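PDB 2BBD: coat protein from Sulfolobus turreted icosahedral virus, which serves as the major capsid protein of the virion, probably as a double jelly-roll subunit akin to those of certain bacterial and eukaryotic viruses. Local coordinates for residues E2-T7 / I154-V159. Numbering follows the deposited sequence.
Sequences EIYTET and ITYERV
Tyr4 and Tyr156 face each other as a hydrogen-bonded antiparallel pair where the N-terminal strand 2-13 joins the end of strand 145-158. The sheet is consistent with one layer of a jelly-roll sandwich in the double jelly-roll capsid fold, and within the chain strand 2-13 lies at one edge of the sheet. Tyr156 N to Tyr4 O is 2.7 Å, and Tyr4 N returns a bond to Tyr156 O. Glu6 and Ile154 form a second pair with both backbone bonds.

The Tyr4 ring is swung across the neighbouring strand. Its CG sits between the backbone N and the carbonyl carbon (chi1 65°). Tyr156 CB lies over the ring face as a CH-pi contact, 3.9 Å from the Tyr4 centroid. The ring planes are inclined by 28° and displaced from each other, with little stacking between them. Both hydroxyls are held by the segment before strand 29-43: Tyr4 OH by Asn28 ND2, Tyr156 OH by Pro25 O.

Glu6 adopts the same first rotamer (chi1 59°), and its chain is extended beyond CG and slants across the Tyr156 ring edge. Glu6 CG lies at that edge, and the carboxylate stands nearly perpendicular to the ring, with OE1 3.5 Å from Tyr156 CE1.

The opposite face carries Ile3, Thr5, Thr155 and Glu157. Ile3 CG1 packs on Glu157 CG at 3.7 Å. Glu157 is buried, and its salt bridges to Arg31 and Arg122 probably offset its charge. Ile3 CG2 meets Thr155 CG2 at 3.6 Å. Beside that methyl contact, Thr5 OG1 and Thr155 OG1 share a hydrogen bond of 2.9 Å.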
ATOM      1  N   GLU A   2       2.361  -0.990 -26.605  1.00 36.09           N
ATOM      2  CA  GLU A   2       3.765  -0.772 -26.266  1.00 34.98           C
ATOM      3  C   GLU A   2       3.902  -0.117 -24.887  1.00 32.10           C
ATOM      4  O   GLU A   2       3.292   0.914 -24.614  1.00 33.48           O
ATOM      5  CB  GLU A   2       4.418   0.109 -27.330  1.00 35.78           C
ATOM      6  CG  GLU A   2       5.914   0.330 -27.159  1.00 38.42           C
ATOM      7  CD  GLU A   2       6.509   1.118 -28.320  1.00 40.14           C
ATOM      8  OE1 GLU A   2       7.712   1.459 -28.273  1.00 40.86           O
ATOM      9  OE2 GLU A   2       5.764   1.399 -29.283  1.00 41.55           O
ATOM     10  N   ILE A   3       4.710  -0.728 -24.029  1.00 30.19           N
ATOM     11  CA  ILE A   3       4.919  -0.227 -22.672  1.00 28.81           C
ATOM     12  C   ILE A   3       6.242   0.517 -22.570  1.00 27.48           C
ATOM     13  O   ILE A   3       7.277   0.035 -23.027  1.00 29.12           O
ATOM     14  CB  ILE A   3       4.925  -1.383 -21.651  1.00 29.12           C
ATOM     15  CG1 ILE A   3       3.618  -2.176 -21.757  1.00 25.90           C
ATOM     16  CG2 ILE A   3       5.108  -0.829 -20.231  1.00 26.41           C
ATOM     17  CD1 ILE A   3       3.575  -3.409 -20.852  1.00 27.07           C
ATOM     18  N   TYR A   4       6.205   1.700 -21.972  1.00 27.89           N
ATOM     19  CA  TYR A   4       7.413   2.502 -21.825  1.00 25.91           C
ATOM     20  C   TYR A   4       7.335   3.350 -20.573  1.00 25.02           C
ATOM     21  O   TYR A   4       6.254   3.637 -20.053  1.00 23.00           O
ATOM     22  CB  TYR A   4       7.636   3.399 -23.053  1.00 24.25           C
ATOM     23  CG  TYR A   4       6.574   4.458 -23.253  1.00 24.60           C
ATOM     24  CD1 TYR A   4       5.331   4.130 -23.792  1.00 25.91           C
ATOM     25  CD2 TYR A   4       6.801   5.781 -22.874  1.00 22.87           C
ATOM     26  CE1 TYR A   4       4.343   5.086 -23.952  1.00 23.94           C
ATOM     27  CE2 TYR A   4       5.817   6.744 -23.022  1.00 23.99           C
ATOM     28  CZ  TYR A   4       4.591   6.390 -23.563  1.00 24.99           C
ATOM     29  OH  TYR A   4       3.603   7.328 -23.696  1.00 26.64           O
ATOM     30  N   THR A   5       8.502   3.756 -20.099  1.00 24.65           N
ATOM     31  CA  THR A   5       8.586   4.531 -18.885  1.00 26.46           C
ATOM     32  C   THR A   5       9.314   5.854 -19.064  1.00 27.31           C
ATOM     33  O   THR A   5      10.288   5.948 -19.811  1.00 25.88           O
ATOM     34  CB  THR A   5       9.303   3.695 -17.795  1.00 26.69           C
ATOM     35  OG1 THR A   5       8.540   2.509 -17.530  1.00 25.49           O
ATOM     36  CG2 THR A   5       9.444   4.478 -16.521  1.00 25.65           C
ATOM     37  N   GLU A   6       8.815   6.886 -18.393  1.00 27.57           N
ATOM     38  CA  GLU A   6       9.475   8.177 -18.426  1.00 28.32           C
ATOM     39  C   GLU A   6       9.349   8.900 -17.080  1.00 27.37           C
ATOM     40  O   GLU A   6       8.364   8.747 -16.341  1.00 24.13           O
ATOM     41  CB  GLU A   6       8.975   9.045 -19.608  1.00 31.74           C
ATOM     42  CG  GLU A   6       7.493   9.370 -19.672  1.00 35.22           C
ATOM     43  CD  GLU A   6       7.087  10.046 -21.006  1.00 35.81           C
ATOM     44  OE1 GLU A   6       6.007  10.662 -21.057  1.00 37.44           O
ATOM     45  OE2 GLU A   6       7.833   9.958 -22.004  1.00 35.70           O
ATOM     46  N   THR A   7      10.380   9.666 -16.758  1.00 25.66           N
ATOM     47  CA  THR A   7      10.431  10.404 -15.509  1.00 27.36           C
ATOM     48  C   THR A   7      10.039  11.857 -15.725  1.00 27.54           C
ATOM     49  O   THR A   7      10.597  12.526 -16.583  1.00 28.08           O
ATOM     50  CB  THR A   7      11.848  10.350 -14.938  1.00 28.31           C
ATOM     51  OG1 THR A   7      12.236   8.981 -14.792  1.00 30.90           O
ATOM     52  CG2 THR A   7      11.921  11.058 -13.601  1.00 27.30           C
ATOM     53  N   ILE A 154       6.608   7.557 -14.558  1.00 25.59           N
ATOM     54  CA  ILE A 154       5.390   6.908 -15.008  1.00 26.71           C
ATOM     55  C   ILE A 154       5.604   5.848 -16.070  1.00 27.00           C
ATOM     56  O   ILE A 154       6.361   6.042 -17.026  1.00 28.45           O
ATOM     57  CB  ILE A 154       4.402   7.978 -15.524  1.00 28.01           C
ATOM     58  CG1 ILE A 154       4.167   9.006 -14.418  1.00 27.74           C
ATOM     59  CG2 ILE A 154       3.073   7.342 -15.939  1.00 27.96           C
ATOM     60  CD1 ILE A 154       3.521  10.260 -14.897  1.00 34.05           C
ATOM     61  N   THR A 155       4.954   4.707 -15.879  1.00 25.24           N
ATOM     62  CA  THR A 155       5.031   3.640 -16.858  1.00 25.01           C
ATOM     63  C   THR A 155       3.724   3.707 -17.651  1.00 24.66           C
ATOM     64  O   THR A 155       2.641   3.563 -17.091  1.00 24.56           O
ATOM     65  CB  THR A 155       5.162   2.258 -16.198  1.00 24.57           C
ATOM     66  OG1 THR A 155       6.423   2.157 -15.521  1.00 24.85           O
ATOM     67  CG2 THR A 155       5.081   1.171 -17.259  1.00 24.75           C
ATOM     68  N   TYR A 156       3.838   3.961 -18.951  1.00 25.19           N
ATOM     69  CA  TYR A 156       2.671   4.059 -19.819  1.00 26.20           C
ATOM     70  C   TYR A 156       2.531   2.841 -20.699  1.00 26.65           C
ATOM     71  O   TYR A 156       3.413   1.994 -20.762  1.00 30.36           O
ATOM     72  CB  TYR A 156       2.782   5.265 -20.759  1.00 23.68           C
ATOM     73  CG  TYR A 156       2.650   6.611 -20.105  1.00 26.56           C
ATOM     74  CD1 TYR A 156       3.767   7.406 -19.876  1.00 27.48           C
ATOM     75  CD2 TYR A 156       1.403   7.109 -19.752  1.00 24.90           C
ATOM     76  CE1 TYR A 156       3.642   8.674 -19.317  1.00 28.41           C
ATOM     77  CE2 TYR A 156       1.265   8.369 -19.190  1.00 26.26           C
ATOM     78  CZ  TYR A 156       2.385   9.146 -18.974  1.00 27.61           C
ATOM     79  OH  TYR A 156       2.248  10.383 -18.392  1.00 32.48           O
ATOM     80  N   GLU A 157       1.400   2.769 -21.377  1.00 28.70           N
ATOM     81  CA  GLU A 157       1.149   1.718 -22.344  1.00 29.66           C
ATOM     82  C   GLU A 157       0.332   2.402 -23.427  1.00 29.20           C
ATOM     83  O   GLU A 157      -0.697   3.030 -23.149  1.00 27.32           O
ATOM     84  CB  GLU A 157       0.358   0.542 -21.767  1.00 31.23           C
ATOM     85  CG  GLU A 157       0.376  -0.665 -22.703  1.00 33.69           C
ATOM     86  CD  GLU A 157      -0.440  -1.839 -22.196  1.00 34.71           C
ATOM     87  OE1 GLU A 157      -0.353  -2.164 -20.994  1.00 35.46           O
ATOM     88  OE2 GLU A 157      -1.161  -2.451 -23.009  1.00 38.24           O
ATOM     89  N   ARG A 158       0.818   2.315 -24.654  1.00 28.03           N
ATOM     90  CA  ARG A 158       0.123   2.919 -25.764  1.00 31.14           C
ATOM     91  C   ARG A 158      -0.942   1.935 -26.230  1.00 31.85           C
ATOM     92  O   ARG A 158      -0.659   0.976 -26.950  1.00 32.74           O
ATOM     93  CB  ARG A 158       1.108   3.241 -26.889  1.00 30.80           C
ATOM     94  CG  ARG A 158       0.440   3.763 -28.134  1.00 37.99           C
ATOM     95  CD  ARG A 158       1.431   4.436 -29.062  1.00 42.43           C
ATOM     96  NE  ARG A 158       0.858   4.623 -30.393  1.00 47.50           N
ATOM     97  CZ  ARG A 158       0.714   3.644 -31.282  1.00 49.56           C
ATOM     98  NH1 ARG A 158       1.107   2.411 -30.979  1.00 49.69           N
ATOM     99  NH2 ARG A 158       0.178   3.895 -32.473  1.00 50.78           N
ATOM    100  N   VAL A 159      -2.168   2.176 -25.790  1.00 32.07           N
ATOM    101  CA  VAL A 159      -3.294   1.329 -26.140  1.00 33.47           C
ATOM    102  C   VAL A 159      -4.085   2.012 -27.247  1.00 32.85           C
ATOM    103  O   VAL A 159      -4.629   3.104 -27.064  1.00 31.98           O
ATOM    104  CB  VAL A 159      -4.192   1.087 -24.911  1.00 32.91           C
ATOM    105  CG1 VAL A 159      -5.324   0.155 -25.264  1.00 34.90           C
ATOM    106  CG2 VAL A 159      -3.354   0.488 -23.785  1.00 34.52           C
TER
HETATM  107  O   HOH W   1       1.256   0.577 -29.129  1.00 36.28           O
HETATM  108  O   HOH W   2       5.119  12.088 -19.264  1.00 47.40           O